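PDB 6QW0: RNA-dependent RNA polymerase, which probably cleaves capped host mRNAs through its N-terminal endonuclease domain, providing primers for viral transcription by the L protein. Local coordinates for residues G122-A136 with K161-N173. Sequence-based numbering, arbitrary orientation.
Sequences GHVYVVEFTTTMGDA and KPISLYIIAVHFN. With MN3 (manganese (III) ion), chain C; SO4 (sulfate ion), chain G; SO4 (sulfate ion), chain F.
Three groups grip one water where the two strands run out: it donates to the carbonyl O atoms of T132 and G134 and accepts from F172 N, at 2.9 Å, so the turn after one strand is tied to the end of the other. T132 OG1, also hydrogen-bonded to S138 OG, receives G134 N in an ST turn just ahead of helix 136-157. That helix begins over H171, where A136 CA stands 3.8 Å from the ring centroid, almost on the ring normal, a CH-pi contact. The two strands leading into this junction show how parallel strands pair. From V124 to T131 they run in register with I163 to V170; V124, V126, E128 and T130 each use N and O to bind the residues before and after their partner. Y166 N reaches V126 O at 2.8 Å and 171°, while T132 N to V170 O is weak. On one face V126 spreads its methyls, CG2 to I163 CG2 and CG1 to L165 CD1, and further along T130 turns CG2 onto A169 CB at 3.6 Å. This rotation sets T130 OG1 anti to its own backbone N (chi1 -169°), where it donates to a sulfate oxygen. On the other face the Y125 and Y166 rings lie side by side and meet at their edges, CD1 to CE2 3.9 Å. Back on the V126 face, E128 CB rests against I167 CD1, but the chain bends at chi2 (64°) and carries OE2 to the manganese, 2.2 Å away. F129 O, two waters, H79 and D114 complete the metal shell; E128 and F129 come from the first strand of a beta-alpha-beta unit, H79 and D114 from outside it, consistent with the PD-(D/E)XK nuclease fold.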
ATOM      1  N   GLY A 122      20.310  -7.467  -2.944  1.00 32.16           N
ATOM      2  CA  GLY A 122      19.663  -8.671  -3.416  1.00 35.23           C
ATOM      3  C   GLY A 122      18.472  -9.132  -2.611  1.00 33.28           C
ATOM      4  O   GLY A 122      18.082 -10.296  -2.734  1.00 32.61           O
ATOM      5  N   HIS A 123      17.916  -8.280  -1.763  0.63 27.13           N
ATOM      6  CA  HIS A 123      16.657  -8.584  -1.112  0.63 27.36           C
ATOM      7  C   HIS A 123      15.513  -8.054  -1.965  0.63 24.54           C
ATOM      8  O   HIS A 123      15.678  -7.108  -2.741  0.63 28.23           O
ATOM      9  CB  HIS A 123      16.601  -7.964   0.287  0.63 27.11           C
ATOM     10  CG  HIS A 123      17.492  -8.635   1.291  0.63 28.62           C
ATOM     11  ND1 HIS A 123      18.777  -8.207   1.548  0.63 33.90           N
ATOM     12  CD2 HIS A 123      17.277  -9.689   2.115  0.63 27.95           C
ATOM     13  CE1 HIS A 123      19.319  -8.976   2.476  0.63 33.30           C
ATOM     14  NE2 HIS A 123      18.433  -9.888   2.831  0.63 25.56           N
ATOM     15  N   VAL A 124      14.348  -8.678  -1.825  1.00 20.93           N
ATOM     16  CA  VAL A 124      13.137  -8.227  -2.501  1.00 21.16           C
ATOM     17  C   VAL A 124      12.071  -7.958  -1.451  1.00 20.50           C
ATOM     18  O   VAL A 124      11.833  -8.791  -0.572  1.00 22.10           O
ATOM     19  CB  VAL A 124      12.635  -9.252  -3.529  1.00 22.95           C
ATOM     20  CG1 VAL A 124      11.326  -8.764  -4.143  1.00 25.27           C
ATOM     21  CG2 VAL A 124      13.703  -9.483  -4.615  1.00 24.05           C
ATOM     22  N   TYR A 125      11.445  -6.792  -1.528  1.00 21.36           N
ATOM     23  CA  TYR A 125      10.415  -6.408  -0.576  1.00 22.08           C
ATOM     24  C   TYR A 125       9.080  -6.378  -1.307  1.00 22.67           C
ATOM     25  O   TYR A 125       8.942  -5.700  -2.330  1.00 25.44           O
ATOM     26  CB  TYR A 125      10.755  -5.063   0.073  1.00 21.81           C
ATOM     27  CG  TYR A 125      12.074  -5.117   0.815  1.00 22.67           C
ATOM     28  CD1 TYR A 125      12.134  -5.528   2.139  1.00 26.92           C
ATOM     29  CD2 TYR A 125      13.274  -4.819   0.168  1.00 26.97           C
ATOM     30  CE1 TYR A 125      13.352  -5.607   2.811  1.00 29.21           C
ATOM     31  CE2 TYR A 125      14.489  -4.906   0.828  1.00 30.10           C
ATOM     32  CZ  TYR A 125      14.521  -5.293   2.148  1.00 36.92           C
ATOM     33  OH  TYR A 125      15.733  -5.370   2.798  1.00 40.24           O
ATOM     34  N   VAL A 126       8.113  -7.142  -0.806  1.00 19.71           N
ATOM     35  CA  VAL A 126       6.777  -7.207  -1.392  1.00 20.57           C
ATOM     36  C   VAL A 126       5.831  -6.504  -0.427  1.00 20.85           C
ATOM     37  O   VAL A 126       5.805  -6.828   0.765  1.00 22.72           O
ATOM     38  CB  VAL A 126       6.348  -8.663  -1.653  1.00 21.42           C
ATOM     39  CG1 VAL A 126       4.905  -8.732  -2.117  1.00 24.95           C
ATOM     40  CG2 VAL A 126       7.287  -9.328  -2.682  1.00 22.53           C
ATOM     41  N   VAL A 127       5.086  -5.515  -0.930  1.00 20.68           N
ATOM     42  CA  VAL A 127       4.222  -4.685  -0.089  1.00 20.58           C
ATOM     43  C   VAL A 127       2.811  -4.724  -0.659  1.00 24.24           C
ATOM     44  O   VAL A 127       2.619  -4.536  -1.863  1.00 24.93           O
ATOM     45  CB  VAL A 127       4.724  -3.230   0.007  1.00 21.71           C
ATOM     46  CG1 VAL A 127       3.868  -2.448   0.998  1.00 24.67           C
ATOM     47  CG2 VAL A 127       6.188  -3.179   0.431  1.00 25.88           C
ATOM     48  N   GLU A 128       1.823  -4.975   0.200  1.00 21.98           N
ATOM     49  CA  GLU A 128       0.435  -5.000  -0.243  1.00 19.69           C
ATOM     50  C   GLU A 128      -0.385  -4.068   0.632  1.00 22.05           C
ATOM     51  O   GLU A 128      -0.257  -4.099   1.864  1.00 21.55           O
ATOM     52  CB  GLU A 128      -0.151  -6.412  -0.213  1.00 23.03           C
ATOM     53  CG  GLU A 128      -1.615  -6.471  -0.607  1.00 22.61           C
ATOM     54  CD  GLU A 128      -1.890  -6.043  -2.048  1.00 28.83           C
ATOM     55  OE1 GLU A 128      -0.986  -6.050  -2.911  1.00 24.28           O
ATOM     56  OE2 GLU A 128      -3.048  -5.701  -2.325  1.00 24.32           O
ATOM     57  N   PHE A 129      -1.210  -3.239  -0.018  1.00 21.99           N
ATOM     58  CA  PHE A 129      -2.103  -2.290   0.638  1.00 19.87           C
ATOM     59  C   PHE A 129      -3.528  -2.830   0.628  1.00 21.15           C
ATOM     60  O   PHE A 129      -3.951  -3.488  -0.322  1.00 24.15           O
ATOM     61  CB  PHE A 129      -2.122  -0.926  -0.074  1.00 20.82           C
ATOM     62  CG  PHE A 129      -0.768  -0.343  -0.406  1.00 20.39           C
ATOM     63  CD1 PHE A 129       0.262  -0.294   0.517  1.00 22.18           C
ATOM     64  CD2 PHE A 129      -0.566   0.230  -1.655  1.00 24.34           C
ATOM     65  CE1 PHE A 129       1.494   0.277   0.173  1.00 24.77           C
ATOM     66  CE2 PHE A 129       0.656   0.800  -1.996  1.00 26.12           C
ATOM     67  CZ  PHE A 129       1.679   0.820  -1.081  1.00 24.91           C
ATOM     68  N   THR A 130      -4.293  -2.508   1.667  1.00 21.90           N
ATOM     69  CA  THR A 130      -5.695  -2.900   1.654  1.00 22.88           C
ATOM     70  C   THR A 130      -6.456  -1.967   2.588  1.00 22.26           C
ATOM     71  O   THR A 130      -5.859  -1.220   3.369  1.00 23.39           O
ATOM     72  CB  THR A 130      -5.862  -4.387   2.029  1.00 26.22           C
ATOM     73  OG1 THR A 130      -7.207  -4.826   1.768  1.00 28.01           O
ATOM     74  CG2 THR A 130      -5.520  -4.629   3.482  1.00 24.86           C
ATOM     75  N   THR A 131      -7.778  -1.951   2.428  1.00 25.94           N
ATOM     76  CA  THR A 131      -8.658  -1.084   3.208  1.00 24.50           C
ATOM     77  C   THR A 131      -9.776  -1.923   3.810  1.00 27.74           C
ATOM     78  O   THR A 131     -10.015  -3.061   3.402  1.00 32.53           O
ATOM     79  CB  THR A 131      -9.284   0.024   2.348  1.00 29.07           C
ATOM     80  OG1 THR A 131     -10.211  -0.568   1.427  1.00 34.04           O
ATOM     81  CG2 THR A 131      -8.224   0.782   1.557  1.00 29.83           C
ATOM     82  N   THR A 132     -10.481  -1.334   4.774  1.00 28.23           N
ATOM     83  CA  THR A 132     -11.700  -1.936   5.291  1.00 27.69           C
ATOM     84  C   THR A 132     -12.637  -0.822   5.727  1.00 28.81           C
ATOM     85  O   THR A 132     -12.187   0.216   6.213  1.00 27.71           O
ATOM     86  CB  THR A 132     -11.441  -2.885   6.470  1.00 31.07           C
ATOM     87  OG1 THR A 132     -12.690  -3.435   6.905  1.00 32.40           O
ATOM     88  CG2 THR A 132     -10.789  -2.158   7.638  1.00 28.49           C
HETATM   89  N   MSE A 133     -13.934  -1.045   5.545  1.00 29.54           N
HETATM   90  CA  MSE A 133     -14.937  -0.114   6.047  1.00 32.82           C
HETATM   91  C   MSE A 133     -15.353  -0.464   7.482  1.00 35.20           C
HETATM   92  O   MSE A 133     -16.211   0.199   8.065  1.00 33.58           O
HETATM   93  CB  MSE A 133     -16.160  -0.115   5.126  1.00 32.14           C
HETATM   94  CG  MSE A 133     -15.864   0.322   3.703  1.00 30.57           C
HETATM   95 SE   MSE A 133     -15.358   2.198   3.621  1.00 41.32          SE
HETATM   96  CE  MSE A 133     -17.053   2.981   4.217  1.00 36.35           C
ATOM     97  N   GLY A 134     -14.735  -1.493   8.047  1.00 33.39           N
ATOM     98  CA  GLY A 134     -15.030  -1.962   9.391  1.00 30.79           C
ATOM     99  C   GLY A 134     -14.089  -1.405  10.438  1.00 28.87           C
ATOM    100  O   GLY A 134     -13.517  -0.321  10.283  1.00 30.50           O
ATOM    101  N   ASP A 135     -13.933  -2.149  11.537  1.00 32.44           N
ATOM    102  CA  ASP A 135     -13.150  -1.676  12.666  1.00 31.76           C
ATOM    103  C   ASP A 135     -11.753  -2.302  12.648  1.00 32.06           C
ATOM    104  O   ASP A 135     -11.335  -2.915  11.665  1.00 30.80           O
ATOM    105  CB  ASP A 135     -13.894  -1.950  13.979  1.00 37.59           C
ATOM    106  CG  ASP A 135     -14.154  -3.432  14.226  1.00 44.12           C
ATOM    107  OD1 ASP A 135     -13.612  -4.296  13.498  1.00 34.34           O
ATOM    108  OD2 ASP A 135     -14.918  -3.734  15.170  1.00 45.54           O
ATOM    109  N   ALA A 136     -11.015  -2.131  13.745  1.00 31.76           N
ATOM    110  CA  ALA A 136      -9.627  -2.588  13.777  1.00 31.11           C
ATOM    111  C   ALA A 136      -9.536  -4.101  13.630  1.00 34.51           C
ATOM    112  O   ALA A 136      -8.619  -4.613  12.977  1.00 30.04           O
ATOM    113  CB  ALA A 136      -8.947  -2.122  15.064  1.00 33.45           C
ATOM    114  N   LYS A 161      15.607 -15.060  -4.462  1.00 22.42           N
ATOM    115  CA  LYS A 161      16.124 -13.941  -3.702  1.00 23.54           C
ATOM    116  C   LYS A 161      15.286 -13.871  -2.438  1.00 22.67           C
ATOM    117  O   LYS A 161      14.070 -14.090  -2.502  1.00 22.55           O
ATOM    118  CB  LYS A 161      16.027 -12.599  -4.445  1.00 23.71           C
ATOM    119  CG  LYS A 161      16.790 -12.564  -5.761  1.00 28.64           C
ATOM    120  CD  LYS A 161      16.406 -11.342  -6.590  1.00 32.76           C
ATOM    121  CE  LYS A 161      17.097 -11.373  -7.948  1.00 44.04           C
ATOM    122  NZ  LYS A 161      16.287 -10.693  -9.002  1.00 51.49           N
ATOM    123  N   PRO A 162      15.888 -13.543  -1.297  1.00 22.18           N
ATOM    124  CA  PRO A 162      15.099 -13.423  -0.064  1.00 20.43           C
ATOM    125  C   PRO A 162      14.031 -12.349  -0.206  1.00 20.12           C
ATOM    126  O   PRO A 162      14.251 -11.297  -0.811  1.00 21.81           O
ATOM    127  CB  PRO A 162      16.144 -13.052   0.994  1.00 22.71           C
ATOM    128  CG  PRO A 162      17.272 -12.481   0.228  1.00 23.44           C
ATOM    129  CD  PRO A 162      17.298 -13.175  -1.092  1.00 21.36           C
ATOM    130  N   ILE A 163      12.856 -12.639   0.344  1.00 19.96           N
ATOM    131  CA  ILE A 163      11.719 -11.726   0.295  1.00 16.28           C
ATOM    132  C   ILE A 163      11.293 -11.391   1.720  1.00 18.61           C
ATOM    133  O   ILE A 163      11.252 -12.272   2.582  1.00 18.92           O
ATOM    134  CB  ILE A 163      10.540 -12.349  -0.489  1.00 19.21           C
ATOM    135  CG1 ILE A 163      10.890 -12.518  -1.968  1.00 21.45           C
ATOM    136  CG2 ILE A 163       9.244 -11.504  -0.316  1.00 22.57           C
ATOM    137  CD1 ILE A 163       9.848 -13.325  -2.747  1.00 23.86           C
ATOM    138  N   SER A 164      10.943 -10.126   1.958  1.00 19.22           N
ATOM    139  CA  SER A 164      10.201  -9.739   3.153  1.00 19.11           C
ATOM    140  C   SER A 164       8.830  -9.259   2.701  1.00 20.36           C
ATOM    141  O   SER A 164       8.741  -8.475   1.749  1.00 19.92           O
ATOM    142  CB  SER A 164      10.934  -8.647   3.937  1.00 21.26           C
ATOM    143  OG  SER A 164      12.161  -9.137   4.456  1.00 23.12           O
ATOM    144  N   LEU A 165       7.770  -9.752   3.352  1.00 18.98           N
ATOM    145  CA  LEU A 165       6.396  -9.464   2.945  1.00 21.18           C
ATOM    146  C   LEU A 165       5.779  -8.485   3.935  1.00 20.78           C
ATOM    147  O   LEU A 165       5.661  -8.800   5.124  1.00 19.69           O
ATOM    148  CB  LEU A 165       5.556 -10.741   2.880  1.00 22.84           C
ATOM    149  CG  LEU A 165       4.053 -10.591   2.623  1.00 20.89           C
ATOM    150  CD1 LEU A 165       3.780  -9.900   1.286  1.00 22.98           C
ATOM    151  CD2 LEU A 165       3.375 -11.964   2.660  1.00 23.94           C
ATOM    152  N   TYR A 166       5.359  -7.317   3.442  1.00 17.85           N
ATOM    153  CA  TYR A 166       4.804  -6.264   4.287  1.00 18.85           C
ATOM    154  C   TYR A 166       3.376  -5.951   3.861  1.00 20.39           C
ATOM    155  O   TYR A 166       3.059  -5.953   2.666  1.00 20.28           O
ATOM    156  CB  TYR A 166       5.644  -4.981   4.218  1.00 20.98           C
ATOM    157  CG  TYR A 166       6.958  -5.050   4.959  1.00 19.22           C
ATOM    158  CD1 TYR A 166       6.991  -5.074   6.359  1.00 20.19           C
ATOM    159  CD2 TYR A 166       8.169  -5.113   4.258  1.00 20.43           C
ATOM    160  CE1 TYR A 166       8.193  -5.126   7.046  1.00 21.95           C
ATOM    161  CE2 TYR A 166       9.378  -5.176   4.931  1.00 22.31           C
ATOM    162  CZ  TYR A 166       9.384  -5.201   6.321  1.00 22.66           C
ATOM    163  OH  TYR A 166      10.579  -5.252   7.002  1.00 24.65           O
ATOM    164  N   ILE A 167       2.531  -5.640   4.846  1.00 20.15           N
ATOM    165  CA  ILE A 167       1.115  -5.341   4.632  1.00 20.21           C
ATOM    166  C   ILE A 167       0.793  -4.028   5.319  1.00 19.76           C
ATOM    167  O   ILE A 167       1.286  -3.777   6.420  1.00 20.60           O
ATOM    168  CB  ILE A 167       0.196  -6.435   5.216  1.00 21.88           C
ATOM    169  CG1 ILE A 167       0.643  -7.834   4.776  1.00 22.88           C
ATOM    170  CG2 ILE A 167      -1.256  -6.166   4.851  1.00 23.92           C
ATOM    171  CD1 ILE A 167       0.452  -8.136   3.301  1.00 22.76           C
ATOM    172  N   ILE A 168      -0.039  -3.201   4.681  1.00 19.69           N
ATOM    173  CA  ILE A 168      -0.679  -2.066   5.351  1.00 19.41           C
ATOM    174  C   ILE A 168      -2.186  -2.188   5.147  1.00 22.85           C
ATOM    175  O   ILE A 168      -2.661  -2.121   4.005  1.00 20.40           O
ATOM    176  CB  ILE A 168      -0.193  -0.701   4.820  1.00 21.69           C
ATOM    177  CG1 ILE A 168       1.336  -0.640   4.769  1.00 23.39           C
ATOM    178  CG2 ILE A 168      -0.732   0.417   5.697  1.00 23.47           C
ATOM    179  CD1 ILE A 168       1.867   0.651   4.137  1.00 28.35           C
ATOM    180  N   ALA A 169      -2.935  -2.338   6.246  1.00 22.26           N
ATOM    181  CA  ALA A 169      -4.400  -2.386   6.217  1.00 24.45           C
ATOM    182  C   ALA A 169      -4.960  -1.182   6.969  1.00 22.49           C
ATOM    183  O   ALA A 169      -4.711  -1.036   8.169  1.00 24.74           O
ATOM    184  CB  ALA A 169      -4.920  -3.680   6.850  1.00 25.39           C
ATOM    185  N   VAL A 170      -5.718  -0.312   6.271  1.00 19.77           N
ATOM    186  CA  VAL A 170      -6.233   0.911   6.887  1.00 20.72           C
ATOM    187  C   VAL A 170      -7.697   0.724   7.268  1.00 21.32           C
ATOM    188  O   VAL A 170      -8.459   0.053   6.563  1.00 24.12           O
ATOM    189  CB  VAL A 170      -6.055   2.130   5.952  1.00 21.01           C
ATOM    190  CG1 VAL A 170      -6.877   1.959   4.691  1.00 25.11           C
ATOM    191  CG2 VAL A 170      -6.422   3.426   6.680  1.00 26.12           C
ATOM    192  N   HIS A 171      -8.079   1.298   8.409  1.00 24.61           N
ATOM    193  CA  HIS A 171      -9.474   1.469   8.794  1.00 26.09           C
ATOM    194  C   HIS A 171      -9.670   2.915   9.243  1.00 24.38           C
ATOM    195  O   HIS A 171      -8.728   3.709   9.293  1.00 24.07           O
ATOM    196  CB  HIS A 171      -9.887   0.450   9.870  1.00 25.14           C
ATOM    197  CG  HIS A 171      -9.098   0.542  11.138  1.00 26.00           C
ATOM    198  ND1 HIS A 171      -9.562   1.202  12.258  1.00 29.94           N
ATOM    199  CD2 HIS A 171      -7.881   0.044  11.472  1.00 23.23           C
ATOM    200  CE1 HIS A 171      -8.661   1.119  13.221  1.00 27.17           C
ATOM    201  NE2 HIS A 171      -7.632   0.419  12.770  1.00 25.72           N
ATOM    202  N   PHE A 172     -10.917   3.271   9.577  1.00 26.09           N
ATOM    203  CA  PHE A 172     -11.227   4.670   9.850  1.00 26.34           C
ATOM    204  C   PHE A 172     -10.411   5.230  11.010  1.00 23.08           C
ATOM    205  O   PHE A 172     -10.121   6.433  11.041  1.00 24.94           O
ATOM    206  CB  PHE A 172     -12.724   4.822  10.131  1.00 26.52           C
ATOM    207  CG  PHE A 172     -13.185   6.261  10.172  1.00 28.85           C
ATOM    208  CD1 PHE A 172     -13.596   6.896   9.011  1.00 31.36           C
ATOM    209  CD2 PHE A 172     -13.193   6.974  11.366  1.00 33.67           C
ATOM    210  CE1 PHE A 172     -14.018   8.220   9.036  1.00 31.58           C
ATOM    211  CE2 PHE A 172     -13.612   8.302  11.402  1.00 33.76           C
ATOM    212  CZ  PHE A 172     -14.017   8.923  10.229  1.00 33.08           C
ATOM    213  N   ASN A 173     -10.009   4.380  11.961  1.00 24.88           N
ATOM    214  CA  ASN A 173      -9.332   4.852  13.163  1.00 27.73           C
ATOM    215  C   ASN A 173      -7.908   4.322  13.303  1.00 24.42           C
ATOM    216  O   ASN A 173      -7.342   4.386  14.389  1.00 26.41           O
ATOM    217  CB  ASN A 173     -10.147   4.482  14.404  1.00 31.38           C
ATOM    218  CG  ASN A 173     -11.448   5.253  14.489  1.00 31.11           C
ATOM    219  OD1 ASN A 173     -11.452   6.476  14.449  1.00 35.39           O
ATOM    220  ND2 ASN A 173     -12.556   4.535  14.590  1.00 37.35           N
TER
HETATM  221 MN   MN3 C 301      -3.853  -3.624  -2.587  1.00 23.82          MN
HETATM  222  S   SO4 G 305      -9.063  -3.252  -0.992  1.00 61.92           S
HETATM  223  O1  SO4 G 305      -8.874  -1.847  -0.657  1.00 44.27           O
HETATM  224  O2  SO4 G 305      -9.366  -3.351  -2.414  1.00 63.97           O
HETATM  225  O3  SO4 G 305      -7.864  -4.039  -0.691  1.00 36.03           O
HETATM  226  O4  SO4 G 305     -10.187  -3.767  -0.217  1.00 59.67           O
HETATM  227  S   SO4 F 304     -12.038   0.559  16.594  1.00 61.27           S
HETATM  228  O1  SO4 F 304     -12.302   1.298  15.361  1.00 61.75           O
HETATM  229  O2  SO4 F 304     -10.944   1.201  17.318  1.00 58.63           O
HETATM  230  O3  SO4 F 304     -11.669  -0.813  16.271  1.00 53.84           O
HETATM  231  O4  SO4 F 304     -13.248   0.557  17.415  1.00 65.41           O
HETATM  232  O   HOH W   1     -12.991   1.652   8.454  1.00 28.84           O
HETATM  233  O   HOH W   2      -4.614  -4.102  -4.775  1.00 31.17           O
HETATM  234  O   HOH W   3      -5.993  -4.619  -2.532  1.00 28.80           O